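PDB 2C1D: L-cysteine S-thiosulfotransferase subunit SoxA from Paracoccus denitrificans, which carries two covalently bound c-type hemes and, with SoxX, catalyses joining of thiosulfate to a cysteine of the sulfur carrier SoxY during sulfur oxidation. Local coordinates for residues D1-I9 with I35-D43; M73-H84 with C117-W127. All blocks are in the same frame, centred on the assembly; numbering follows the deposited sequence.

Interaction 1: residues D1-I9 with I35-D43; sequences DPVEDGLVI and IYSGWHFRD. With HEC (heme c), chain J.
Val3 and His40 hold each other by two hydrogen bonds, and the packing is close around them. Val3 N donates almost straight to His40 O (3.1 Å), while His40 ND1 returns a more bent bond to Val3 O at 2.7 Å, with that oxygen lying 19° out of the ring plane. At the same edge of the imidazole, CE1 sits 3.3 Å from Asp5 O; NE2 is hydrogen-bonded to Thr20 OG1 on the neighbouring strand. Trp39 CE3 lies over one ring face and Tyr36 CD2 over the other, and together with the bonds at ND1 and NE2 they hold the ring's rotation.

Pro2 lodges between two aromatic faces: its CG is 4.0 Å from the Tyr36 ring centroid and its CB is 4.2 Å from that of Phe41, both CH-pi contacts. Strands 7-9 and 35-36 are the two outer strands of a small antiparallel sheet, with 16-22 between them. Beyond strand 35-36, Ser37 OG accepts from Trp39 N in an ST turn that leads into the 3-10 turn 38-41. Here Trp39, its CG swung anti to the backbone N (chi1 -175°), puts its five-membered ring under Leu7 CD2, 3.8 Å from the centroid. Trp39 NE1 donates a hydrogen bond to Arg47 O.

The solvent side is looser: Glu4 and Gly6 are exposed, and Glu4 points away from 35-43. Asp5, though partly exposed, is gripped by salt bridges to Arg47 and Arg51; its carboxylate, 47° from the indole plane, meets Trp39 CH2 through CG. On the side of 35-43 facing away from 1-9, Arg42 NH1 makes a weak hydrogen bond of 2.8 Å to heme propionate O2D, and NH2 bonds His196 O.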
loop_
_atom_site.group_PDB
_atom_site.type_symbol
_atom_site.label_atom_id
_atom_site.label_comp_id
_atom_site.label_asym_id
_atom_site.label_seq_id
_atom_site.Cartn_x
_atom_site.Cartn_y
_atom_site.Cartn_z
ATOM N N ASP A 1 7.931 -12.678 7.796
ATOM C CA ASP A 1 7.577 -12.337 9.233
ATOM C C ASP A 1 8.477 -11.244 9.828
ATOM O O ASP A 1 9.636 -11.139 9.434
ATOM C CB ASP A 1 7.712 -13.570 10.140
ATOM C CG ASP A 1 6.436 -14.372 10.242
ATOM O OD1 ASP A 1 5.620 -14.340 9.286
ATOM O OD2 ASP A 1 6.172 -15.077 11.243
ATOM N N PRO A 2 7.989 -10.473 10.808
ATOM C CA PRO A 2 8.765 -9.335 11.344
ATOM C C PRO A 2 10.015 -9.740 12.151
ATOM O O PRO A 2 9.959 -10.621 13.005
ATOM C CB PRO A 2 7.755 -8.589 12.232
ATOM C CG PRO A 2 6.732 -9.620 12.602
ATOM C CD PRO A 2 6.676 -10.606 11.473
ATOM N N VAL A 3 11.133 -9.084 11.851
ATOM C CA VAL A 3 12.422 -9.399 12.461
ATOM C C VAL A 3 12.469 -8.958 13.939
ATOM O O VAL A 3 11.828 -7.989 14.335
ATOM C CB VAL A 3 13.587 -8.759 11.651
ATOM C CG1 VAL A 3 13.699 -7.239 11.916
ATOM C CG2 VAL A 3 14.910 -9.463 11.940
ATOM N N GLU A 4 13.192 -9.709 14.756
ATOM C CA GLU A 4 13.540 -9.266 16.093
ATOM C C GLU A 4 14.711 -8.284 15.918
ATOM O O GLU A 4 15.794 -8.680 15.474
ATOM C CB GLU A 4 13.928 -10.480 16.953
ATOM C CG GLU A 4 14.327 -10.170 18.402
ATOM C CD GLU A 4 13.156 -10.200 19.376
ATOM O OE1 GLU A 4 13.012 -11.221 20.109
ATOM O OE2 GLU A 4 12.397 -9.195 19.421
ATOM N N ASP A 5 14.461 -7.000 16.207
ATOM C CA ASP A 5 15.498 -5.940 16.166
ATOM C C ASP A 5 15.011 -4.705 16.939
ATOM O O ASP A 5 13.847 -4.619 17.321
ATOM C CB ASP A 5 15.853 -5.579 14.714
ATOM C CG ASP A 5 17.265 -5.008 14.546
ATOM O OD1 ASP A 5 17.910 -4.571 15.522
ATOM O OD2 ASP A 5 17.813 -4.929 13.432
ATOM N N GLY A 6 15.919 -3.776 17.225
ATOM C CA GLY A 6 15.568 -2.521 17.870
ATOM C C GLY A 6 16.193 -1.347 17.136
ATOM O O GLY A 6 17.276 -1.480 16.569
ATOM N N LEU A 7 15.504 -0.208 17.142
ATOM C CA LEU A 7 15.940 0.975 16.411
ATOM C C LEU A 7 16.206 2.156 17.348
ATOM O O LEU A 7 15.300 2.682 17.997
ATOM C CB LEU A 7 14.909 1.355 15.323
ATOM C CG LEU A 7 15.166 2.640 14.526
ATOM C CD1 LEU A 7 16.584 2.686 13.943
ATOM C CD2 LEU A 7 14.125 2.788 13.408
ATOM N N VAL A 8 17.465 2.573 17.382
ATOM C CA VAL A 8 17.923 3.731 18.125
ATOM C C VAL A 8 18.769 4.492 17.119
ATOM O O VAL A 8 19.772 3.987 16.630
ATOM C CB VAL A 8 18.765 3.320 19.352
ATOM C CG1 VAL A 8 19.198 4.535 20.138
ATOM C CG2 VAL A 8 17.959 2.392 20.264
ATOM N N ILE A 9 18.339 5.688 16.772
ATOM C CA ILE A 9 18.984 6.447 15.733
ATOM C C ILE A 9 20.117 7.251 16.348
ATOM O O ILE A 9 19.906 7.937 17.336
ATOM C CB ILE A 9 17.960 7.373 15.021
ATOM C CG1 ILE A 9 16.763 6.554 14.485
ATOM C CG2 ILE A 9 18.645 8.123 13.891
ATOM C CD1 ILE A 9 15.668 7.375 13.815
ATOM N N ILE A 35 1.398 -4.290 16.865
ATOM C CA ILE A 35 1.673 -3.445 15.701
ATOM C C ILE A 35 3.156 -3.177 15.570
ATOM O O ILE A 35 3.868 -3.119 16.577
ATOM C CB ILE A 35 0.875 -2.136 15.731
ATOM C CG1 ILE A 35 1.083 -1.371 17.041
ATOM C CG2 ILE A 35 -0.604 -2.430 15.450
ATOM C CD1 ILE A 35 0.560 0.048 16.982
ATOM N N TYR A 36 3.593 -3.022 14.314
ATOM C CA TYR A 36 4.992 -2.929 13.945
ATOM C C TYR A 36 5.171 -1.829 12.913
ATOM O O TYR A 36 4.357 -1.670 12.005
ATOM C CB TYR A 36 5.490 -4.216 13.264
ATOM C CG TYR A 36 5.491 -5.477 14.122
ATOM C CD1 TYR A 36 4.395 -6.333 14.123
ATOM C CD2 TYR A 36 6.591 -5.821 14.892
ATOM C CE1 TYR A 36 4.382 -7.514 14.920
ATOM C CE2 TYR A 36 6.596 -6.998 15.679
ATOM C CZ TYR A 36 5.490 -7.827 15.689
ATOM O OH TYR A 36 5.489 -8.977 16.454
ATOM N N SER A 37 6.270 -1.118 13.024
ATOM C CA SER A 37 6.747 -0.298 11.924
ATOM C C SER A 37 7.125 -1.200 10.762
ATOM O O SER A 37 7.566 -2.339 10.970
ATOM C CB SER A 37 7.997 0.452 12.369
ATOM O OG SER A 37 8.710 0.985 11.280
ATOM N N GLY A 38 6.968 -0.673 9.553
ATOM C CA GLY A 38 7.497 -1.276 8.340
ATOM C C GLY A 38 8.990 -1.545 8.322
ATOM O O GLY A 38 9.450 -2.396 7.571
ATOM N N TRP A 39 9.751 -0.828 9.156
ATOM C CA TRP A 39 11.169 -1.086 9.355
ATOM C C TRP A 39 11.465 -2.554 9.696
ATOM O O TRP A 39 12.456 -3.124 9.210
ATOM C CB TRP A 39 11.678 -0.177 10.466
ATOM C CG TRP A 39 13.131 -0.192 10.744
ATOM C CD1 TRP A 39 14.113 0.523 10.104
ATOM C CD2 TRP A 39 13.781 -0.902 11.800
ATOM N NE1 TRP A 39 15.331 0.287 10.697
ATOM C CE2 TRP A 39 15.158 -0.576 11.744
ATOM C CE3 TRP A 39 13.343 -1.760 12.797
ATOM C CZ2 TRP A 39 16.107 -1.121 12.632
ATOM C CZ3 TRP A 39 14.297 -2.301 13.702
ATOM C CH2 TRP A 39 15.657 -1.963 13.600
ATOM N N HIS A 40 10.604 -3.152 10.501
ATOM C CA HIS A 40 10.767 -4.537 10.923
ATOM C C HIS A 40 10.705 -5.546 9.785
ATOM O O HIS A 40 11.184 -6.655 9.945
ATOM C CB HIS A 40 9.723 -4.925 11.996
ATOM C CG HIS A 40 10.164 -4.613 13.385
ATOM N ND1 HIS A 40 11.068 -5.396 14.071
ATOM C CD2 HIS A 40 9.866 -3.575 14.203
ATOM C CE1 HIS A 40 11.308 -4.854 15.253
ATOM N NE2 HIS A 40 10.598 -3.746 15.358
ATOM N N PHE A 41 10.100 -5.182 8.663
ATOM C CA PHE A 41 9.948 -6.094 7.527
ATOM C C PHE A 41 10.991 -5.858 6.440
ATOM O O PHE A 41 10.944 -6.474 5.375
ATOM C CB PHE A 41 8.544 -5.919 6.950
ATOM C CG PHE A 41 7.458 -6.189 7.942
ATOM C CD1 PHE A 41 7.024 -5.201 8.793
ATOM C CD2 PHE A 41 6.861 -7.440 8.020
ATOM C CE1 PHE A 41 6.040 -5.451 9.716
ATOM C CE2 PHE A 41 5.856 -7.688 8.936
ATOM C CZ PHE A 41 5.458 -6.711 9.789
ATOM N N ARG A 42 11.947 -4.971 6.691
ATOM C CA ARG A 42 12.979 -4.709 5.703
ATOM C C ARG A 42 14.217 -5.566 5.967
ATOM O O ARG A 42 14.397 -6.051 7.078
ATOM C CB ARG A 42 13.322 -3.217 5.716
ATOM C CG ARG A 42 12.102 -2.305 5.666
ATOM C CD ARG A 42 11.501 -2.123 4.292
ATOM N NE ARG A 42 10.899 -3.325 3.697
ATOM C CZ ARG A 42 9.616 -3.667 3.784
ATOM N NH1 ARG A 42 8.769 -2.948 4.507
ATOM N NH2 ARG A 42 9.169 -4.743 3.139
ATOM N N ASP A 43 15.066 -5.765 4.956
ATOM C CA ASP A 43 16.318 -6.491 5.178
ATOM C C ASP A 43 17.309 -5.629 5.983
ATOM O O ASP A 43 17.120 -4.408 6.118
ATOM C CB ASP A 43 16.957 -7.037 3.874
ATOM C CG ASP A 43 17.245 -5.965 2.823
ATOM O OD1 ASP A 43 17.451 -4.781 3.157
ATOM O OD2 ASP A 43 17.296 -6.239 1.595
HETATM FE FE HEC J . 0.131 -1.336 0.483
HETATM C CHA HEC J . 3.433 -0.752 1.142
HETATM C CHB HEC J . -0.663 1.368 2.500
HETATM C CHC HEC J . -3.135 -1.770 -0.253
HETATM C CHD HEC J . 0.877 -4.263 -1.070
HETATM N NA HEC J . 1.210 0.057 1.627
HETATM C C1A HEC J . 2.568 0.103 1.749
HETATM C C2A HEC J . 2.905 1.185 2.634
HETATM C C3A HEC J . 1.747 1.775 3.005
HETATM C C4A HEC J . 0.666 1.067 2.380
HETATM C CMA HEC J . 1.559 2.983 3.920
HETATM C CAA HEC J . 4.332 1.595 3.071
HETATM C CBA HEC J . 4.607 1.022 4.473
HETATM C CGA HEC J . 5.974 1.456 4.990
HETATM O O1A HEC J . 6.322 1.055 6.124
HETATM O O2A HEC J . 6.732 2.184 4.268
HETATM N NB HEC J . -1.539 -0.402 1.010
HETATM C C1B HEC J . -1.672 0.724 1.806
HETATM C C2B HEC J . -3.032 1.161 1.752
HETATM C C3B HEC J . -3.719 0.296 1.013
HETATM C C4B HEC J . -2.791 -0.677 0.510
HETATM C CMB HEC J . -3.587 2.356 2.531
HETATM C CAB HEC J . -5.226 0.367 0.685
HETATM C CBB HEC J . -5.532 1.525 0.024
HETATM N NC HEC J . -0.945 -2.780 -0.488
HETATM C C1C HEC J . -2.294 -2.775 -0.656
HETATM C C2C HEC J . -2.678 -3.941 -1.427
HETATM C C3C HEC J . -1.558 -4.652 -1.658
HETATM C C4C HEC J . -0.461 -3.910 -1.049
HETATM C CMC HEC J . -4.147 -4.219 -1.816
HETATM C CAC HEC J . -1.290 -6.008 -2.397
HETATM C CBC HEC J . -1.866 -6.375 -3.550
HETATM N ND HEC J . 1.834 -2.318 0.094
HETATM C C1D HEC J . 1.919 -3.537 -0.583
HETATM C C2D HEC J . 3.309 -3.930 -0.710
HETATM C C3D HEC J . 4.092 -2.830 -0.035
HETATM C C4D HEC J . 3.105 -1.884 0.433
HETATM C CMD HEC J . 3.892 -5.186 -1.383
HETATM C CAD HEC J . 5.624 -2.751 0.172
HETATM C CBD HEC J . 5.993 -3.690 1.336
HETATM C CGD HEC J . 5.520 -3.174 2.681
HETATM O O1D HEC J . 4.414 -3.509 3.159
HETATM O O2D HEC J . 6.238 -2.411 3.331
#

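Interaction 2: residues M73-H84 with C117-W127. With HEC (heme c), chain I.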
loop_
_atom_site.group_PDB
_atom_site.type_symbol
_atom_site.label_atom_id
_atom_site.label_comp_id
_atom_site.label_asym_id
_atom_site.label_seq_id
_atom_site.Cartn_x
_atom_site.Cartn_y
_atom_site.Cartn_z
ATOM N N MET A 73 10.711 33.379 0.112
ATOM C CA MET A 73 10.095 32.988 -1.147
ATOM C C MET A 73 8.686 33.537 -1.350
ATOM O O MET A 73 8.082 33.301 -2.385
ATOM C CB MET A 73 10.157 31.467 -1.361
ATOM C CG MET A 73 9.526 30.555 -0.324
ATOM S SD MET A 73 10.200 28.820 -0.446
ATOM C CE MET A 73 9.917 28.423 -2.283
ATOM N N GLY A 74 8.187 34.309 -0.386
ATOM C CA GLY A 74 6.888 34.949 -0.510
ATOM C C GLY A 74 6.922 36.117 -1.492
ATOM O O GLY A 74 8.003 36.570 -1.896
ATOM N N VAL A 75 5.742 36.603 -1.875
ATOM C CA VAL A 75 5.646 37.709 -2.837
ATOM C C VAL A 75 6.272 38.989 -2.285
ATOM O O VAL A 75 6.918 39.720 -3.024
ATOM C CB VAL A 75 4.199 37.966 -3.346
ATOM C CG1 VAL A 75 3.714 36.783 -4.177
ATOM C CG2 VAL A 75 3.229 38.281 -2.203
ATOM N N ASN A 76 6.100 39.245 -0.988
ATOM C CA ASN A 76 6.820 40.329 -0.299
ATOM C C ASN A 76 8.080 39.890 0.478
ATOM O O ASN A 76 8.490 40.564 1.431
ATOM C CB ASN A 76 5.887 41.042 0.674
ATOM C CG ASN A 76 4.596 41.462 0.039
ATOM O OD1 ASN A 76 4.537 41.760 -1.161
ATOM N ND2 ASN A 76 3.539 41.498 0.844
ATOM N N GLY A 77 8.692 38.775 0.086
ATOM C CA GLY A 77 9.894 38.281 0.765
ATOM C C GLY A 77 9.654 37.545 2.090
ATOM O O GLY A 77 10.574 37.365 2.887
ATOM N N GLU A 78 8.415 37.127 2.324
ATOM C CA GLU A 78 8.063 36.400 3.548
ATOM C C GLU A 78 8.722 35.035 3.525
ATOM O O GLU A 78 8.846 34.423 2.453
ATOM C CB GLU A 78 6.550 36.206 3.669
ATOM C CG GLU A 78 5.765 37.506 3.794
ATOM C CD GLU A 78 5.101 37.917 2.501
ATOM O OE1 GLU A 78 3.994 38.491 2.558
ATOM O OE2 GLU A 78 5.668 37.646 1.424
ATOM N N SER A 79 9.151 34.581 4.700
ATOM C CA SER A 79 9.583 33.204 4.900
ATOM C C SER A 79 8.794 32.526 6.036
ATOM O O SER A 79 8.152 33.203 6.864
ATOM C CB SER A 79 11.071 33.161 5.228
ATOM O OG SER A 79 11.310 33.683 6.505
ATOM N N CYS A 80 8.839 31.190 6.057
ATOM C CA CYS A 80 8.246 30.431 7.160
ATOM C C CYS A 80 8.809 30.974 8.459
ATOM O O CYS A 80 8.083 31.299 9.391
ATOM C CB CYS A 80 8.550 28.919 7.056
ATOM S SG CYS A 80 8.079 28.179 5.470
ATOM N N ALA A 81 10.119 31.112 8.507
ATOM C CA ALA A 81 10.775 31.513 9.735
ATOM C C ALA A 81 10.396 32.911 10.197
ATOM O O ALA A 81 10.483 33.191 11.386
ATOM C CB ALA A 81 12.272 31.403 9.588
ATOM N N SER A 82 10.032 33.792 9.264
ATOM C CA SER A 82 9.675 35.179 9.588
ATOM C C SER A 82 8.499 35.224 10.559
ATOM O O SER A 82 8.424 36.143 11.377
ATOM C CB SER A 82 9.419 36.030 8.325
ATOM O OG SER A 82 8.271 35.636 7.594
ATOM N N CYS A 83 7.630 34.211 10.511
ATOM C CA CYS A 83 6.517 34.090 11.450
ATOM C C CYS A 83 6.683 33.014 12.509
ATOM O O CYS A 83 6.256 33.207 13.645
ATOM C CB CYS A 83 5.222 33.845 10.707
ATOM S SG CYS A 83 4.718 35.237 9.667
ATOM N N HIS A 84 7.285 31.883 12.150
ATOM C CA HIS A 84 7.338 30.717 13.054
ATOM C C HIS A 84 8.679 30.563 13.743
ATOM O O HIS A 84 8.838 29.667 14.562
ATOM C CB HIS A 84 7.052 29.440 12.286
ATOM C CG HIS A 84 5.667 29.356 11.759
ATOM N ND1 HIS A 84 4.565 29.287 12.582
ATOM C CD2 HIS A 84 5.202 29.296 10.493
ATOM C CE1 HIS A 84 3.476 29.200 11.840
ATOM N NE2 HIS A 84 3.834 29.209 10.564
ATOM N N CYS A 117 -0.645 28.419 4.636
ATOM C CA CYS A 117 0.312 29.487 4.824
ATOM C C CYS A 117 0.876 29.954 3.493
ATOM O O CYS A 117 0.928 31.155 3.212
ATOM C CB CYS A 117 1.394 29.094 5.824
ATOM S SG CYS A 117 0.760 29.096 7.542
ATOM N N VAL A 118 1.262 29.001 2.653
ATOM C CA VAL A 118 1.762 29.326 1.307
ATOM C C VAL A 118 0.821 30.289 0.550
ATOM O O VAL A 118 1.288 31.287 -0.003
ATOM C CB VAL A 118 1.991 28.046 0.472
ATOM C CG1 VAL A 118 2.402 28.374 -0.959
ATOM C CG2 VAL A 118 3.033 27.169 1.105
ATOM N N THR A 119 -0.478 30.009 0.530
ATOM C CA THR A 119 -1.422 30.804 -0.272
ATOM C C THR A 119 -1.940 32.072 0.427
ATOM O O THR A 119 -1.901 33.177 -0.134
ATOM C CB THR A 119 -2.624 29.965 -0.752
ATOM O OG1 THR A 119 -3.320 29.401 0.370
ATOM C CG2 THR A 119 -2.152 28.755 -1.601
ATOM N N GLU A 120 -2.425 31.916 1.643
ATOM C CA GLU A 120 -2.981 33.045 2.399
ATOM C C GLU A 120 -1.940 34.015 2.949
ATOM O O GLU A 120 -2.228 35.189 3.072
ATOM C CB GLU A 120 -3.833 32.544 3.552
ATOM C CG GLU A 120 -4.914 31.591 3.101
ATOM C CD GLU A 120 -5.989 31.360 4.148
ATOM O OE1 GLU A 120 -6.536 30.231 4.179
ATOM O OE2 GLU A 120 -6.292 32.301 4.925
ATOM N N ARG A 121 -0.742 33.538 3.288
ATOM C CA ARG A 121 0.208 34.372 4.018
ATOM C C ARG A 121 1.477 34.703 3.279
ATOM O O ARG A 121 2.225 35.589 3.707
ATOM C CB ARG A 121 0.568 33.723 5.343
ATOM C CG ARG A 121 -0.616 33.568 6.226
ATOM C CD ARG A 121 -0.297 32.987 7.570
ATOM N NE ARG A 121 -1.464 33.073 8.433
ATOM C CZ ARG A 121 -2.288 32.081 8.724
ATOM N NH1 ARG A 121 -2.110 30.851 8.257
ATOM N NH2 ARG A 121 -3.306 32.329 9.531
ATOM N N MET A 122 1.742 33.994 2.187
ATOM C CA MET A 122 2.917 34.291 1.391
ATOM C C MET A 122 2.574 34.691 -0.032
ATOM O O MET A 122 3.482 34.985 -0.818
ATOM C CB MET A 122 3.865 33.098 1.424
ATOM C CG MET A 122 4.247 32.732 2.848
ATOM S SD MET A 122 5.234 31.294 2.884
ATOM C CE MET A 122 6.885 31.994 2.549
ATOM N N GLY A 123 1.283 34.727 -0.346
ATOM C CA GLY A 123 0.793 35.198 -1.632
ATOM C C GLY A 123 1.174 34.330 -2.822
ATOM O O GLY A 123 1.269 34.813 -3.952
ATOM N N LEU A 124 1.407 33.045 -2.565
ATOM C CA LEU A 124 1.876 32.145 -3.593
ATOM C C LEU A 124 0.781 31.202 -4.056
ATOM O O LEU A 124 -0.188 30.893 -3.346
ATOM C CB LEU A 124 3.105 31.362 -3.119
ATOM C CG LEU A 124 4.365 32.154 -2.766
ATOM C CD1 LEU A 124 5.369 31.246 -2.063
ATOM C CD2 LEU A 124 5.001 32.814 -4.009
ATOM N N GLU A 125 0.953 30.776 -5.293
ATOM C CA GLU A 125 0.174 29.715 -5.873
ATOM C C GLU A 125 0.435 28.491 -5.003
ATOM O O GLU A 125 1.559 28.283 -4.543
ATOM C CB GLU A 125 0.632 29.500 -7.328
ATOM C CG GLU A 125 0.207 28.190 -7.969
ATOM C CD GLU A 125 0.261 28.243 -9.497
ATOM O OE1 GLU A 125 0.882 29.194 -10.052
ATOM O OE2 GLU A 125 -0.324 27.337 -10.147
ATOM N N LYS A 126 -0.605 27.712 -4.747
ATOM C CA LYS A 126 -0.464 26.541 -3.874
ATOM C C LYS A 126 0.612 25.590 -4.398
ATOM O O LYS A 126 0.774 25.420 -5.619
ATOM C CB LYS A 126 -1.803 25.834 -3.652
ATOM C CG LYS A 126 -2.278 24.852 -4.733
ATOM C CD LYS A 126 -3.423 23.929 -4.224
ATOM C CE LYS A 126 -3.003 22.420 -4.149
ATOM N NZ LYS A 126 -3.908 21.565 -3.261
ATOM N N TRP A 127 1.374 25.004 -3.484
ATOM C CA TRP A 127 2.327 23.949 -3.853
ATOM C C TRP A 127 1.599 22.642 -4.177
ATOM O O TRP A 127 0.637 22.252 -3.495
ATOM C CB TRP A 127 3.358 23.705 -2.744
ATOM C CG TRP A 127 4.317 24.851 -2.472
ATOM C CD1 TRP A 127 4.538 25.967 -3.241
ATOM C CD2 TRP A 127 5.187 24.971 -1.341
ATOM N NE1 TRP A 127 5.488 26.766 -2.649
ATOM C CE2 TRP A 127 5.913 26.172 -1.490
ATOM C CE3 TRP A 127 5.448 24.165 -0.222
ATOM C CZ2 TRP A 127 6.845 26.601 -0.557
ATOM C CZ3 TRP A 127 6.385 24.590 0.708
ATOM C CH2 TRP A 127 7.067 25.792 0.542
HETATM FE FE HEC I . 2.396 29.088 9.023
HETATM C CHA HEC I . -0.112 27.704 11.037
HETATM C CHB HEC I . 3.613 26.027 8.446
HETATM C CHC HEC I . 4.571 30.484 6.840
HETATM C CHD HEC I . 1.595 32.198 10.250
HETATM N NA HEC I . 1.853 27.233 9.654
HETATM C C1A HEC I . 0.816 26.867 10.478
HETATM C C2A HEC I . 0.834 25.440 10.614
HETATM C C3A HEC I . 1.865 24.981 9.894
HETATM C C4A HEC I . 2.514 26.098 9.251
HETATM C CMA HEC I . 2.292 23.520 9.716
HETATM C CAA HEC I . -0.174 24.635 11.456
HETATM C CBA HEC I . 0.157 24.881 12.915
HETATM C CGA HEC I . -0.874 24.330 13.888
HETATM O O1A HEC I . -2.061 24.145 13.535
HETATM O O2A HEC I . -0.442 24.098 15.050
HETATM N NB HEC I . 3.868 28.377 7.869
HETATM C C1B HEC I . 4.149 27.042 7.696
HETATM C C2B HEC I . 5.075 26.931 6.578
HETATM C C3B HEC I . 5.349 28.164 6.137
HETATM C C4B HEC I . 4.589 29.105 6.949
HETATM C CMB HEC I . 5.687 25.607 6.076
HETATM C CAB HEC I . 6.296 28.540 4.950
HETATM C CBB HEC I . 5.949 27.888 3.797
HETATM N NC HEC I . 2.986 31.021 8.649
HETATM C C1C HEC I . 3.843 31.368 7.628
HETATM C C2C HEC I . 3.949 32.814 7.627
HETATM C C3C HEC I . 3.030 33.309 8.492
HETATM C C4C HEC I . 2.479 32.170 9.208
HETATM C CMC HEC I . 4.691 33.602 6.523
HETATM C CAC HEC I . 2.715 34.808 8.821
HETATM C CBC HEC I . 2.422 35.660 7.813
HETATM N ND HEC I . 0.962 29.814 10.431
HETATM C C1D HEC I . 0.802 31.170 10.710
HETATM C C2D HEC I . -0.365 31.345 11.553
HETATM C C3D HEC I . -0.918 29.949 11.782
HETATM C C4D HEC I . -0.022 29.062 11.057
HETATM C CMD HEC I . -0.960 32.648 12.118
HETATM C CAD HEC I . -2.154 29.554 12.605
HETATM C CBD HEC I . -1.745 29.337 14.030
HETATM C CGD HEC I . -2.906 28.800 14.863
HETATM O O1D HEC I . -2.932 29.070 16.102
HETATM O O2D HEC I . -3.770 28.099 14.290
#
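Met122 threads its side chain between the 73-84 loop and the heme. SD rests 3.6 Å from CBB of the former vinyl group that Cys80 has joined in a thioether, and the bend at chi3 (83°) turns CE aside to lie 3.1 Å from Glu78 O. That carbonyl accepts from Gly74 N, so the methyl packs against the bond that ties Glu78 back to Gly74, at the base of the 74-77 type I turn.

The backbone of Met122 is held too: its O takes a near-straight hydrogen bond from Val75 N (3.0 Å, 165°). Val75 lays both methyls on Gly123, CG1 beside its O and CG2 near its CA, where the chain takes a positive phi. Leu124 places both methyls against Met73 O.

Met73 comes second to Met122 in buried surface. It passes obliquely by Met122, CG facing CE, and brings SD to the edge of the Trp127 six-membered ring, 5.3 Å from the centroid, a Met-aromatic contact; its CE touches CZ2. One face of that indole lies against Val118 CG2.

Beyond this packing the segments meet at the heme. Cys80, Cys83 and His84 form the CXXCH motif of a c-type cytochrome, with Cys80 SG bonded to CAB at 1.9 Å. His84 NE2 binds the iron at 2.1 Å, and Cys117 SG completes the axial pair at 2.2 Å, while the Arg121 guanidinium lies with one face over heme C2D. A sulfur ligand opposite histidine, if it binds as thiolate, would stabilise ferric iron and probably lower the reduction potential of this heme.

In the fold
Interactions 1 and 2 follow one another along the chain and lie on opposite sides of its centre, their own centres about 39 Å apart and nearest atoms about 23 Å apart, so they do not touch. Each meets a different heme. Segments 73-84 and 117-127 supply both axial ligands of their heme. Residues 35-43 instead meet the propionates of the other, with Ser198 and Arg263 as further partners. The Phe41 side chain is about 8 Å from that of His184, an axial ligand of that same heme, whose other ligand, Cys225, is the active-site cysteine.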